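Protease/Reverse transcriptase/ribonuclease H (Eastern chimpanzee simian foamy virus, PDB 7KSF) combines an aspartic protease, a reverse transcriptase and a ribonuclease H in one viral polyprotein, and probably copies the foamy virus RNA genome into DNA. Local coordinates at residues A[373-378]-A[482-487]; A[381-386]-A[420-425]; A[459-464]-A[572-577]; A[466-471]-A[478-483]. The protein carries 1 engineered substitution. All coordinates share one frame; numbering follows the deposited sequence.

Contact 1 (A[373-378]-A[482-487]); sequences KLLNIT and NYVFSK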
loop_
_atom_site.group_PDB
_atom_site.type_symbol
_atom_site.label_atom_id
_atom_site.label_comp_id
_atom_site.label_asym_id
_atom_site.label_seq_id
_atom_site.Cartn_x
_atom_site.Cartn_y
_atom_site.Cartn_z
ATOM N N LYS A 373 -11.742 -20.479 -4.423
ATOM C CA LYS A 373 -13.095 -20.602 -3.896
ATOM C C LYS A 373 -13.617 -19.279 -3.346
ATOM O O LYS A 373 -12.866 -18.460 -2.810
ATOM C CB LYS A 373 -13.138 -21.662 -2.793
ATOM C CG LYS A 373 -12.229 -21.356 -1.613
ATOM C CD LYS A 373 -12.285 -22.457 -0.571
ATOM C CE LYS A 373 -11.308 -22.189 0.558
ATOM N NZ LYS A 373 -11.293 -23.298 1.549
ATOM N N LEU A 374 -14.921 -19.075 -3.499
ATOM C CA LEU A 374 -15.577 -17.940 -2.879
ATOM C C LEU A 374 -15.585 -18.108 -1.365
ATOM O O LEU A 374 -15.431 -19.210 -0.830
ATOM C CB LEU A 374 -17.006 -17.795 -3.393
ATOM C CG LEU A 374 -17.145 -17.681 -4.909
ATOM C CD1 LEU A 374 -18.609 -17.643 -5.292
ATOM C CD2 LEU A 374 -16.419 -16.444 -5.414
ATOM N N LEU A 375 -15.774 -16.995 -0.671
ATOM C CA LEU A 375 -15.775 -16.982 0.780
ATOM C C LEU A 375 -17.198 -16.809 1.294
ATOM O O LEU A 375 -18.117 -16.448 0.553
ATOM C CB LEU A 375 -14.861 -15.872 1.311
ATOM C CG LEU A 375 -13.423 -15.896 0.777
ATOM C CD1 LEU A 375 -12.598 -14.755 1.363
ATOM C CD2 LEU A 375 -12.758 -17.239 1.048
ATOM N N ASN A 376 -17.370 -17.089 2.583
ATOM C CA ASN A 376 -18.682 -17.008 3.196
ATOM C C ASN A 376 -19.121 -15.551 3.333
ATOM O O ASN A 376 -18.323 -14.614 3.232
ATOM C CB ASN A 376 -18.674 -17.704 4.556
ATOM C CG ASN A 376 -18.353 -19.180 4.447
ATOM O OD1 ASN A 376 -17.187 -19.574 4.404
ATOM N ND2 ASN A 376 -19.388 -20.009 4.391
ATOM N N ILE A 377 -20.419 -15.368 3.557
ATOM C CA ILE A 377 -21.027 -14.051 3.664
ATOM C C ILE A 377 -21.745 -13.958 5.000
ATOM O O ILE A 377 -22.442 -14.893 5.406
ATOM C CB ILE A 377 -22.002 -13.776 2.499
ATOM C CG1 ILE A 377 -21.272 -13.890 1.160
ATOM C CG2 ILE A 377 -22.647 -12.409 2.647
ATOM C CD1 ILE A 377 -22.141 -13.562 -0.030
ATOM N N THR A 378 -21.567 -12.833 5.685
ATOM C CA THR A 378 -22.258 -12.619 6.941
ATOM C C THR A 378 -23.764 -12.486 6.686
ATOM O O THR A 378 -24.183 -12.066 5.604
ATOM C CB THR A 378 -21.717 -11.376 7.648
ATOM O OG1 THR A 378 -22.163 -11.355 9.011
ATOM C CG2 THR A 378 -22.181 -10.105 6.957
ATOM N N ASN A 482 -12.546 -14.524 -5.671
ATOM C CA ASN A 482 -13.009 -13.531 -4.710
ATOM C C ASN A 482 -11.793 -12.900 -4.050
ATOM O O ASN A 482 -11.039 -13.588 -3.353
ATOM C CB ASN A 482 -13.925 -14.179 -3.667
ATOM C CG ASN A 482 -14.716 -13.165 -2.871
ATOM O OD1 ASN A 482 -14.251 -12.054 -2.619
ATOM N ND2 ASN A 482 -15.922 -13.543 -2.465
ATOM N N TYR A 483 -11.604 -11.599 -4.259
ATOM C CA TYR A 483 -10.412 -10.893 -3.808
ATOM C C TYR A 483 -10.663 -10.182 -2.482
ATOM O O TYR A 483 -11.731 -9.596 -2.274
ATOM C CB TYR A 483 -9.947 -9.880 -4.857
ATOM C CG TYR A 483 -8.810 -8.997 -4.389
ATOM C CD1 TYR A 483 -7.593 -9.544 -4.008
ATOM C CD2 TYR A 483 -8.956 -7.615 -4.334
ATOM C CE1 TYR A 483 -6.556 -8.744 -3.577
ATOM C CE2 TYR A 483 -7.920 -6.807 -3.907
ATOM C CZ TYR A 483 -6.723 -7.375 -3.529
ATOM O OH TYR A 483 -5.686 -6.577 -3.104
ATOM N N VAL A 484 -9.665 -10.224 -1.601
ATOM C CA VAL A 484 -9.753 -9.621 -0.274
ATOM C C VAL A 484 -9.325 -8.163 -0.359
ATOM O O VAL A 484 -8.220 -7.857 -0.824
ATOM C CB VAL A 484 -8.881 -10.385 0.734
ATOM C CG1 VAL A 484 -8.918 -9.691 2.090
ATOM C CG2 VAL A 484 -9.335 -11.833 0.848
ATOM N N PHE A 485 -10.188 -7.263 0.103
ATOM C CA PHE A 485 -9.885 -5.839 0.101
ATOM C C PHE A 485 -8.958 -5.487 1.253
ATOM O O PHE A 485 -9.197 -5.888 2.399
ATOM C CB PHE A 485 -11.167 -5.014 0.208
ATOM C CG PHE A 485 -11.849 -4.778 -1.104
ATOM C CD1 PHE A 485 -11.289 -5.227 -2.287
ATOM C CD2 PHE A 485 -13.049 -4.090 -1.155
ATOM C CE1 PHE A 485 -11.918 -5.006 -3.493
ATOM C CE2 PHE A 485 -13.682 -3.864 -2.358
ATOM C CZ PHE A 485 -13.117 -4.320 -3.529
ATOM N N SER A 486 -7.909 -4.728 0.955
ATOM C CA SER A 486 -7.035 -4.225 1.999
ATOM C C SER A 486 -7.714 -3.078 2.746
ATOM O O SER A 486 -8.760 -2.564 2.338
ATOM C CB SER A 486 -5.701 -3.761 1.414
ATOM O OG SER A 486 -5.879 -2.632 0.576
ATOM N N LYS A 487 -7.097 -2.672 3.857
ATOM C CA LYS A 487 -7.670 -1.603 4.669
ATOM C C LYS A 487 -7.674 -0.273 3.919
ATOM O O LYS A 487 -8.520 0.587 4.191
ATOM C CB LYS A 487 -6.902 -1.475 5.984
ATOM C CG LYS A 487 -5.427 -1.165 5.813
ATOM C CD LYS A 487 -4.779 -0.802 7.138
ATOM C CE LYS A 487 -3.352 -0.326 6.931
ATOM N NZ LYS A 487 -2.737 0.140 8.201
#
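Leu374 and Leu375 meet Asn482 and Val484 chiefly through side-chain carbons, an example of an extended segment laid against the margin of a sheet. In the closest of the apolar approaches, Leu374 CD2 lies 3.8 Å from Asn482 CB, and the two side chains cross at about a right angle. Leu374 CG lies anti to the carbonyl carbon (chi1 -56°), and its branch CD2 makes the touch. Leu375 points across, bringing CD1 to 4.4 Å from Val484 CG2, a looser touch near the surface. Strand 477-484 is the outermost strand on one side of a five-stranded sheet of order 3-2-1-4-5, the RNase H-like topology of the reverse transcriptase connection subdomain, so 373-378 packs beside an edge strand without extending its sheet. Polar interactions of 373-378 run elsewhere: Asn376 ND2 is hydrogen-bonded to Asn433 OD1, and backbone bonds tie Asn376 to Tyr575 and Thr378 to Asp573. Leu374 also rests on Leu439 of helix 426-440, which thereby flanks the segment.

Contact 2 (A[381-386]-A[420-425]); sequences KDLKQL and KYIEWS
Ile422 packs against Leu383 and Leu386 at the start of helix 383-392, with its CD1 methyl doing most of the touching. That methyl lies 3.7 Å from Leu386 CD2 and also reaches the backbone carbonyl of Asp382. Ile422 CG1 stands between the backbone N and the carbonyl carbon (chi1 56°), a placement from which CD1 reaches the helix start, leaving CG2 to meet Leu383 CD1 at 4.3 Å. The second methyl of Leu386 goes to a different neighbour: CD1 is 3.9 Å from Trp424 CZ3 and approaches the indole obliquely. Here the first turn of helix 383-392 packs on the irregular segment joining helices 408-417 and 426-440, in a helical region with no strand between the two segments. The carboxylate of Asp382, on the contact itself, accepts a weak hydrogen bond through OD1 from Leu383 N at 2.9 Å. Further out, Trp424 is backed by Leu410 and Leu413 of helix 408-417. Ser425 occupies the N-cap position of helix 426-440, and its backbone N is hydrogen-bonded to Asn428 OD1.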
loop_
_atom_site.group_PDB
_atom_site.type_symbol
_atom_site.label_atom_id
_atom_site.label_comp_id
_atom_site.label_asym_id
_atom_site.label_seq_id
_atom_site.Cartn_x
_atom_site.Cartn_y
_atom_site.Cartn_z
ATOM N N LYS A 381 -28.523 -7.875 7.406
ATOM C CA LYS A 381 -29.276 -7.210 8.458
ATOM C C LYS A 381 -30.631 -6.701 7.992
ATOM O O LYS A 381 -31.504 -6.452 8.828
ATOM C CB LYS A 381 -28.479 -6.032 9.026
ATOM C CG LYS A 381 -28.390 -4.843 8.083
ATOM C CD LYS A 381 -27.913 -3.596 8.805
ATOM C CE LYS A 381 -28.065 -2.364 7.927
ATOM N NZ LYS A 381 -29.476 -2.160 7.497
ATOM N N ASP A 382 -30.829 -6.542 6.686
ATOM C CA ASP A 382 -32.018 -5.896 6.158
ATOM C C ASP A 382 -32.515 -6.678 4.949
ATOM O O ASP A 382 -31.851 -7.590 4.452
ATOM C CB ASP A 382 -31.731 -4.432 5.792
ATOM C CG ASP A 382 -32.993 -3.625 5.559
ATOM O OD1 ASP A 382 -34.040 -3.968 6.147
ATOM O OD2 ASP A 382 -32.939 -2.644 4.788
ATOM N N LEU A 383 -33.711 -6.308 4.488
ATOM C CA LEU A 383 -34.268 -6.918 3.285
ATOM C C LEU A 383 -33.467 -6.538 2.047
ATOM O O LEU A 383 -33.226 -7.384 1.177
ATOM C CB LEU A 383 -35.730 -6.502 3.124
ATOM C CG LEU A 383 -36.453 -6.958 1.857
ATOM C CD1 LEU A 383 -36.596 -8.471 1.837
ATOM C CD2 LEU A 383 -37.809 -6.282 1.755
ATOM N N LYS A 384 -33.047 -5.273 1.947
ATOM C CA LYS A 384 -32.305 -4.832 0.771
ATOM C C LYS A 384 -30.961 -5.534 0.651
ATOM O O LYS A 384 -30.430 -5.673 -0.458
ATOM C CB LYS A 384 -32.112 -3.317 0.807
ATOM C CG LYS A 384 -33.406 -2.518 0.801
ATOM C CD LYS A 384 -33.131 -1.022 0.815
ATOM C CE LYS A 384 -34.426 -0.219 0.769
ATOM N NZ LYS A 384 -34.172 1.251 0.771
ATOM N N GLN A 385 -30.389 -5.972 1.773
ATOM C CA GLN A 385 -29.139 -6.719 1.742
ATOM C C GLN A 385 -29.354 -8.199 1.445
ATOM O O GLN A 385 -28.414 -8.875 1.015
ATOM C CB GLN A 385 -28.397 -6.540 3.070
ATOM C CG GLN A 385 -28.123 -5.076 3.411
ATOM C CD GLN A 385 -26.696 -4.836 3.854
ATOM O OE1 GLN A 385 -25.976 -5.774 4.191
ATOM N NE2 GLN A 385 -26.276 -3.574 3.848
ATOM N N LEU A 386 -30.569 -8.708 1.648
ATOM C CA LEU A 386 -30.903 -10.090 1.316
ATOM C C LEU A 386 -31.342 -10.240 -0.138
ATOM O O LEU A 386 -31.082 -11.277 -0.757
ATOM C CB LEU A 386 -32.003 -10.600 2.252
ATOM C CG LEU A 386 -32.395 -12.069 2.080
ATOM C CD1 LEU A 386 -31.175 -12.963 2.246
ATOM C CD2 LEU A 386 -33.483 -12.450 3.068
ATOM N N LYS A 420 -41.302 -5.932 6.482
ATOM C CA LYS A 420 -40.074 -5.223 6.104
ATOM C C LYS A 420 -38.916 -5.522 7.054
ATOM O O LYS A 420 -37.781 -5.107 6.805
ATOM C CB LYS A 420 -40.324 -3.709 5.986
ATOM C CG LYS A 420 -39.840 -2.840 7.147
ATOM C CD LYS A 420 -40.306 -1.398 6.969
ATOM C CE LYS A 420 -39.878 -0.524 8.139
ATOM N NZ LYS A 420 -40.369 0.880 8.010
ATOM N N TYR A 421 -39.181 -6.262 8.124
ATOM C CA TYR A 421 -38.143 -6.809 8.983
ATOM C C TYR A 421 -38.102 -8.318 8.794
ATOM O O TYR A 421 -39.148 -8.972 8.745
ATOM C CB TYR A 421 -38.392 -6.460 10.457
ATOM C CG TYR A 421 -38.521 -4.974 10.744
ATOM C CD1 TYR A 421 -37.435 -4.231 11.194
ATOM C CD2 TYR A 421 -39.735 -4.322 10.573
ATOM C CE1 TYR A 421 -37.557 -2.876 11.458
ATOM C CE2 TYR A 421 -39.862 -2.966 10.832
ATOM C CZ TYR A 421 -38.772 -2.251 11.276
ATOM O OH TYR A 421 -38.898 -0.903 11.536
ATOM N N ILE A 422 -36.899 -8.869 8.676
ATOM C CA ILE A 422 -36.726 -10.282 8.373
ATOM C C ILE A 422 -35.999 -10.957 9.528
ATOM O O ILE A 422 -35.039 -10.405 10.078
ATOM C CB ILE A 422 -35.970 -10.490 7.041
ATOM C CG1 ILE A 422 -34.620 -9.773 7.061
ATOM C CG2 ILE A 422 -36.812 -9.993 5.881
ATOM C CD1 ILE A 422 -33.801 -9.990 5.809
ATOM N N GLU A 423 -36.472 -12.141 9.902
ATOM C CA GLU A 423 -35.853 -12.949 10.945
ATOM C C GLU A 423 -35.017 -14.042 10.296
ATOM O O GLU A 423 -35.508 -14.776 9.431
ATOM C CB GLU A 423 -36.915 -13.558 11.864
ATOM C CG GLU A 423 -36.361 -14.465 12.950
ATOM C CD GLU A 423 -37.446 -15.029 13.847
ATOM O OE1 GLU A 423 -38.615 -14.611 13.706
ATOM O OE2 GLU A 423 -37.132 -15.895 14.691
ATOM N N TRP A 424 -33.759 -14.155 10.712
ATOM C CA TRP A 424 -32.801 -15.077 10.118
ATOM C C TRP A 424 -32.467 -16.168 11.129
ATOM O O TRP A 424 -32.020 -15.870 12.243
ATOM C CB TRP A 424 -31.535 -14.338 9.686
ATOM C CG TRP A 424 -30.511 -15.214 9.028
ATOM C CD1 TRP A 424 -29.544 -15.956 9.641
ATOM C CD2 TRP A 424 -30.352 -15.435 7.623
ATOM N NE1 TRP A 424 -28.796 -16.627 8.706
ATOM C CE2 TRP A 424 -29.273 -16.326 7.457
ATOM C CE3 TRP A 424 -31.020 -14.968 6.488
ATOM C CZ2 TRP A 424 -28.846 -16.755 6.206
ATOM C CZ3 TRP A 424 -30.598 -15.396 5.245
ATOM C CH2 TRP A 424 -29.520 -16.280 5.113
ATOM N N SER A 425 -32.680 -17.422 10.741
ATOM C CA SER A 425 -32.382 -18.557 11.601
ATOM C C SER A 425 -30.937 -19.004 11.411
ATOM O O SER A 425 -30.364 -18.879 10.324
ATOM C CB SER A 425 -33.329 -19.721 11.311
ATOM O OG SER A 425 -34.683 -19.322 11.448
#

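Contact 3 (A[459-464]-A[572-577]); sequences NTSPSA and PDVYTS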
loop_
_atom_site.group_PDB
_atom_site.type_symbol
_atom_site.label_atom_id
_atom_site.label_comp_id
_atom_site.label_asym_id
_atom_site.label_seq_id
_atom_site.Cartn_x
_atom_site.Cartn_y
_atom_site.Cartn_z
ATOM N N ASN A 459 -17.797 -7.896 -10.622
ATOM C CA ASN A 459 -18.609 -7.013 -9.801
ATOM C C ASN A 459 -17.963 -6.964 -8.421
ATOM O O ASN A 459 -17.102 -7.785 -8.092
ATOM C CB ASN A 459 -20.066 -7.494 -9.726
ATOM C CG ASN A 459 -21.048 -6.361 -9.496
ATOM O OD1 ASN A 459 -20.699 -5.330 -8.919
ATOM N ND2 ASN A 459 -22.282 -6.545 -9.949
ATOM N N THR A 460 -18.365 -5.985 -7.605
ATOM C CA THR A 460 -17.767 -5.826 -6.285
ATOM C C THR A 460 -18.809 -5.402 -5.259
ATOM O O THR A 460 -19.829 -4.788 -5.588
ATOM C CB THR A 460 -16.622 -4.798 -6.282
ATOM O OG1 THR A 460 -15.819 -4.983 -5.111
ATOM C CG2 THR A 460 -17.168 -3.376 -6.277
ATOM N N SER A 461 -18.528 -5.736 -4.011
ATOM C CA SER A 461 -19.275 -5.339 -2.830
ATOM C C SER A 461 -18.463 -4.312 -2.043
ATOM O O SER A 461 -17.281 -4.108 -2.307
ATOM C CB SER A 461 -19.560 -6.569 -1.961
ATOM O OG SER A 461 -18.353 -7.155 -1.509
ATOM N N PRO A 462 -19.087 -3.640 -1.067
ATOM C CA PRO A 462 -18.305 -2.712 -0.226
ATOM C C PRO A 462 -17.148 -3.375 0.500
ATOM O O PRO A 462 -16.187 -2.681 0.861
ATOM C CB PRO A 462 -19.349 -2.176 0.765
ATOM C CG PRO A 462 -20.634 -2.305 0.055
ATOM C CD PRO A 462 -20.526 -3.554 -0.771
ATOM N N SER A 463 -17.194 -4.689 0.718
ATOM C CA SER A 463 -16.153 -5.386 1.464
ATOM C C SER A 463 -15.158 -6.124 0.580
ATOM O O SER A 463 -13.991 -6.260 0.968
ATOM C CB SER A 463 -16.789 -6.384 2.441
ATOM O OG SER A 463 -17.671 -7.265 1.766
ATOM N N ALA A 464 -15.577 -6.597 -0.592
ATOM C CA ALA A 464 -14.699 -7.373 -1.456
ATOM C C ALA A 464 -15.289 -7.399 -2.858
ATOM O O ALA A 464 -16.413 -6.948 -3.095
ATOM C CB ALA A 464 -14.499 -8.794 -0.922
ATOM N N PRO A 572 -23.819 -7.876 1.983
ATOM C CA PRO A 572 -23.226 -7.849 3.325
ATOM C C PRO A 572 -21.731 -8.125 3.304
ATOM O O PRO A 572 -21.147 -8.390 2.248
ATOM C CB PRO A 572 -23.992 -8.948 4.072
ATOM C CG PRO A 572 -25.259 -9.127 3.298
ATOM C CD PRO A 572 -24.891 -8.879 1.872
ATOM N N ASP A 573 -21.105 -8.064 4.474
ATOM C CA ASP A 573 -19.664 -8.248 4.565
ATOM C C ASP A 573 -19.285 -9.697 4.301
ATOM O O ASP A 573 -19.923 -10.628 4.799
ATOM C CB ASP A 573 -19.159 -7.824 5.942
ATOM C CG ASP A 573 -19.264 -6.333 6.164
ATOM O OD1 ASP A 573 -19.083 -5.571 5.190
ATOM O OD2 ASP A 573 -19.529 -5.923 7.313
ATOM N N VAL A 574 -18.230 -9.882 3.507
ATOM C CA VAL A 574 -17.699 -11.214 3.256
ATOM C C VAL A 574 -17.071 -11.750 4.534
ATOM O O VAL A 574 -16.304 -11.055 5.210
ATOM C CB VAL A 574 -16.686 -11.171 2.101
ATOM C CG1 VAL A 574 -16.167 -12.559 1.789
ATOM C CG2 VAL A 574 -17.324 -10.548 0.868
ATOM N N TYR A 575 -17.406 -13.004 4.861
ATOM C CA TYR A 575 -16.904 -13.664 6.094
ATOM C C TYR A 575 -15.465 -14.154 5.890
ATOM O O TYR A 575 -15.254 -15.122 5.134
ATOM C CB TYR A 575 -17.826 -14.818 6.497
ATOM N N THR A 576 -14.510 -13.495 6.555
ATOM C CA THR A 576 -13.074 -13.879 6.487
ATOM C C THR A 576 -12.717 -14.608 7.788
ATOM O O THR A 576 -13.016 -14.059 8.866
ATOM C CB THR A 576 -12.181 -12.654 6.259
ATOM O OG1 THR A 576 -10.884 -13.114 5.876
ATOM C CG2 THR A 576 -12.071 -11.769 7.481
ATOM N N SER A 577 -12.100 -15.791 7.689
ATOM C CA SER A 577 -11.765 -16.559 8.888
ATOM C C SER A 577 -10.256 -16.552 9.077
ATOM O O SER A 577 -9.520 -17.103 8.252
ATOM C CB SER A 577 -12.293 -17.990 8.783
ATOM O OG SER A 577 -11.780 -18.645 7.637
#
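Ser463 and Asp573 bring the two backbones nearest, with their CA atoms 5.5 Å apart, where the turn between strands 454-460 and 464-471 faces the short strand 574-575. One hydrogen bond links them: Ser463 OG accepts from Val574 N at 3.2 Å, with an N-H...O angle of 156°. The hydroxyl sits between its own backbone N and carbonyl carbon (chi1 54°), on the side where Val574 passes. Alongside the bond, Val574 CG2 rests 3.8 Å from Ala464 CB, and Asp573 OD1 stands 3.7 Å from Ser463 CB. Behind the serine the hairpin turn is tied by its own polar atoms. Ala464 O accepts from Ser461 N, Ser461 OG and Thr460 OG1, the threonine donor standing above the carbonyl plane. Ser463 OG in turn donates a weak bond to Ser461 OG. One hydroxyl thus accepts from a backbone N-H of the 572-577 segment and donates, weakly, into the turn, which couples the turn of an RNase H-like sheet to that segment.

Contact 4 (A[466-471]-A[478-483]); sequences YVRYYN and IMYLNY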
loop_
_atom_site.group_PDB
_atom_site.type_symbol
_atom_site.label_atom_id
_atom_site.label_comp_id
_atom_site.label_asym_id
_atom_site.label_seq_id
_atom_site.Cartn_x
_atom_site.Cartn_y
_atom_site.Cartn_z
ATOM N N TYR A 466 -16.039 -9.693 -6.583
ATOM C CA TYR A 466 -16.445 -11.007 -7.070
ATOM C C TYR A 466 -16.100 -11.107 -8.549
ATOM O O TYR A 466 -16.576 -10.302 -9.357
ATOM C CB TYR A 466 -17.941 -11.244 -6.846
ATOM C CG TYR A 466 -18.394 -11.001 -5.421
ATOM C CD1 TYR A 466 -18.065 -11.890 -4.404
ATOM C CD2 TYR A 466 -19.153 -9.886 -5.093
ATOM C CE1 TYR A 466 -18.475 -11.674 -3.103
ATOM C CE2 TYR A 466 -19.568 -9.660 -3.792
ATOM C CZ TYR A 466 -19.225 -10.558 -2.801
ATOM O OH TYR A 466 -19.637 -10.337 -1.506
ATOM N N VAL A 467 -15.279 -12.095 -8.896
ATOM C CA VAL A 467 -14.781 -12.269 -10.254
ATOM C C VAL A 467 -15.135 -13.672 -10.723
ATOM O O VAL A 467 -14.898 -14.649 -10.006
ATOM C CB VAL A 467 -13.262 -12.032 -10.339
ATOM C CG1 VAL A 467 -12.710 -12.543 -11.659
ATOM C CG2 VAL A 467 -12.954 -10.556 -10.158
ATOM N N ARG A 468 -15.696 -13.771 -11.925
ATOM C CA ARG A 468 -16.137 -15.038 -12.497
ATOM C C ARG A 468 -15.448 -15.246 -13.838
ATOM O O ARG A 468 -15.708 -14.505 -14.793
ATOM C CB ARG A 468 -17.656 -15.062 -12.655
ATOM C CG ARG A 468 -18.411 -15.027 -11.341
ATOM C CD ARG A 468 -19.909 -14.905 -11.563
ATOM N NE ARG A 468 -20.286 -13.558 -11.979
ATOM C CZ ARG A 468 -21.535 -13.172 -12.211
ATOM N NH1 ARG A 468 -22.535 -14.030 -12.072
ATOM N NH2 ARG A 468 -21.782 -11.925 -12.585
ATOM N N TYR A 469 -14.583 -16.253 -13.909
ATOM C CA TYR A 469 -13.926 -16.636 -15.152
ATOM C C TYR A 469 -14.813 -17.627 -15.899
ATOM O O TYR A 469 -15.147 -18.692 -15.369
ATOM C CB TYR A 469 -12.554 -17.248 -14.878
ATOM C CG TYR A 469 -11.550 -16.290 -14.278
ATOM C CD1 TYR A 469 -11.441 -16.134 -12.902
ATOM C CD2 TYR A 469 -10.699 -15.547 -15.088
ATOM C CE1 TYR A 469 -10.524 -15.262 -12.351
ATOM C CE2 TYR A 469 -9.777 -14.676 -14.545
ATOM C CZ TYR A 469 -9.696 -14.538 -13.179
ATOM O OH TYR A 469 -8.779 -13.670 -12.636
ATOM N N TYR A 470 -15.180 -17.282 -17.132
ATOM C CA TYR A 470 -16.084 -18.082 -17.942
ATOM C C TYR A 470 -15.405 -18.522 -19.231
ATOM O O TYR A 470 -14.396 -17.955 -19.655
ATOM C CB TYR A 470 -17.351 -17.297 -18.308
ATOM C CG TYR A 470 -18.499 -17.464 -17.348
ATOM C CD1 TYR A 470 -18.729 -16.534 -16.347
ATOM C CD2 TYR A 470 -19.359 -18.546 -17.450
ATOM C CE1 TYR A 470 -19.779 -16.679 -15.470
ATOM C CE2 TYR A 470 -20.413 -18.700 -16.579
ATOM C CZ TYR A 470 -20.619 -17.764 -15.591
ATOM O OH TYR A 470 -21.666 -17.911 -14.715
ATOM N N ASN A 471 -15.981 -19.549 -19.847
ATOM C CA ASN A 471 -15.766 -19.812 -21.261
ATOM C C ASN A 471 -16.826 -19.062 -22.059
ATOM O O ASN A 471 -17.958 -18.883 -21.600
ATOM C CB ASN A 471 -15.825 -21.310 -21.558
ATOM C CG ASN A 471 -14.514 -22.017 -21.262
ATOM O OD1 ASN A 471 -13.436 -21.488 -21.533
ATOM N ND2 ASN A 471 -14.601 -23.218 -20.705
ATOM N N ILE A 478 -15.229 -21.617 -15.293
ATOM C CA ILE A 478 -14.035 -22.419 -15.044
ATOM C C ILE A 478 -13.639 -22.334 -13.578
ATOM O O ILE A 478 -13.315 -23.345 -12.945
ATOM C CB ILE A 478 -12.888 -21.965 -15.966
ATOM C CG1 ILE A 478 -13.386 -21.838 -17.404
ATOM C CG2 ILE A 478 -11.719 -22.936 -15.879
ATOM C CD1 ILE A 478 -12.475 -21.029 -18.295
ATOM N N MET A 479 -13.673 -21.128 -13.014
ATOM C CA MET A 479 -13.273 -20.902 -11.632
ATOM C C MET A 479 -13.682 -19.511 -11.172
ATOM O O MET A 479 -13.400 -18.515 -11.844
ATOM C CB MET A 479 -11.763 -21.081 -11.475
ATOM C CG MET A 479 -10.960 -20.407 -12.570
ATOM S SD MET A 479 -9.357 -19.829 -12.001
ATOM C CE MET A 479 -9.859 -18.593 -10.806
ATOM N N TYR A 480 -14.361 -19.433 -10.033
ATOM C CA TYR A 480 -14.668 -18.144 -9.440
ATOM C C TYR A 480 -13.435 -17.598 -8.726
ATOM O O TYR A 480 -12.512 -18.338 -8.379
ATOM C CB TYR A 480 -15.838 -18.265 -8.464
ATOM C CG TYR A 480 -17.052 -18.958 -9.040
ATOM C CD1 TYR A 480 -17.236 -20.328 -8.881
ATOM C CD2 TYR A 480 -18.013 -18.245 -9.741
ATOM C CE1 TYR A 480 -18.347 -20.964 -9.408
ATOM C CE2 TYR A 480 -19.124 -18.871 -10.267
ATOM C CZ TYR A 480 -19.287 -20.230 -10.098
ATOM O OH TYR A 480 -20.395 -20.860 -10.624
ATOM N N LEU A 481 -13.424 -16.285 -8.516
ATOM C CA LEU A 481 -12.328 -15.648 -7.801
ATOM C C LEU A 481 -12.870 -14.505 -6.962
ATOM O O LEU A 481 -13.561 -13.624 -7.477
ATOM C CB LEU A 481 -11.251 -15.143 -8.767
ATOM C CG LEU A 481 -9.925 -14.771 -8.103
ATOM C CD1 LEU A 481 -9.365 -15.954 -7.325
ATOM C CD2 LEU A 481 -8.928 -14.290 -9.141
ATOM N N ASN A 482 -12.546 -14.524 -5.671
ATOM C CA ASN A 482 -13.009 -13.531 -4.710
ATOM C C ASN A 482 -11.793 -12.900 -4.050
ATOM O O ASN A 482 -11.039 -13.588 -3.353
ATOM C CB ASN A 482 -13.925 -14.179 -3.667
ATOM C CG ASN A 482 -14.716 -13.165 -2.871
ATOM O OD1 ASN A 482 -14.251 -12.054 -2.619
ATOM N ND2 ASN A 482 -15.922 -13.543 -2.465
ATOM N N TYR A 483 -11.604 -11.599 -4.259
ATOM C CA TYR A 483 -10.412 -10.893 -3.808
ATOM C C TYR A 483 -10.663 -10.182 -2.482
ATOM O O TYR A 483 -11.731 -9.596 -2.274
ATOM C CB TYR A 483 -9.947 -9.880 -4.857
ATOM C CG TYR A 483 -8.810 -8.997 -4.389
ATOM C CD1 TYR A 483 -7.593 -9.544 -4.008
ATOM C CD2 TYR A 483 -8.956 -7.615 -4.334
ATOM C CE1 TYR A 483 -6.556 -8.744 -3.577
ATOM C CE2 TYR A 483 -7.920 -6.807 -3.907
ATOM C CZ TYR A 483 -6.723 -7.375 -3.529
ATOM O OH TYR A 483 -5.686 -6.577 -3.104
#
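Tyr469 lies side by side with Met479, pointing the same way, on the sheet face they share with Val467 and Leu481. Bent at chi2 and chi3, the methionine chain carries CE to 3.6 Å from Tyr469 CD1. Its SD stands 4.9 Å from the ring centroid and 32° off the normal, an oblique Met-aromatic contact. Leu481 crosses the same tyrosine obliquely, its CB at the ring edge, 3.7 Å from CE1. Arg468 and Tyr480 occupy the other face. Their guanidinium and ring planes are nearly parallel, 25° apart, but only the aliphatic Arg468 CG makes the contact, at the ring edge 3.6 Å from Tyr480 CD2; the charged end goes to Phe395 by cation-pi, and Phe395 also meets Tyr480. Between the two faces runs an antiparallel ladder: Val467 N to Leu481 O and Leu481 N to Val467 O are each 2.7 Å, and Tyr469 N donates to Met479 O. Helix 494-513 touches Val467, Tyr469 and Met479 on their face, and strand 454-460 continues the sheet beyond strand 464-471 of this hairpin.

In the fold
Contacts 1, 3 and 4 form a connected group round the RNase H-like sheet. Contacts 1 and 3 have centres 5 Å apart and meet through the pairing of strands 376-377 and 574-575. Contact 1 shares Asn482 and Tyr483 with contact 4, and Leu374 CD2 packs 3.6 Å from Tyr480 CB. The hairpin of contact 4 lies, along the chain, within the loop that contact 3 closes, and the two touch directly where Asn459 O is 2.7 Å from Tyr466 N, probably hydrogen-bonded. Contact 2 is more distant: its centre is 21 Å from that of contact 1, although their segments nearly adjoin in sequence, and it touches contact 3 through Gln385 and Pro572. The calcium-binding residues, Gly596 and Glu642, belong to none of the four.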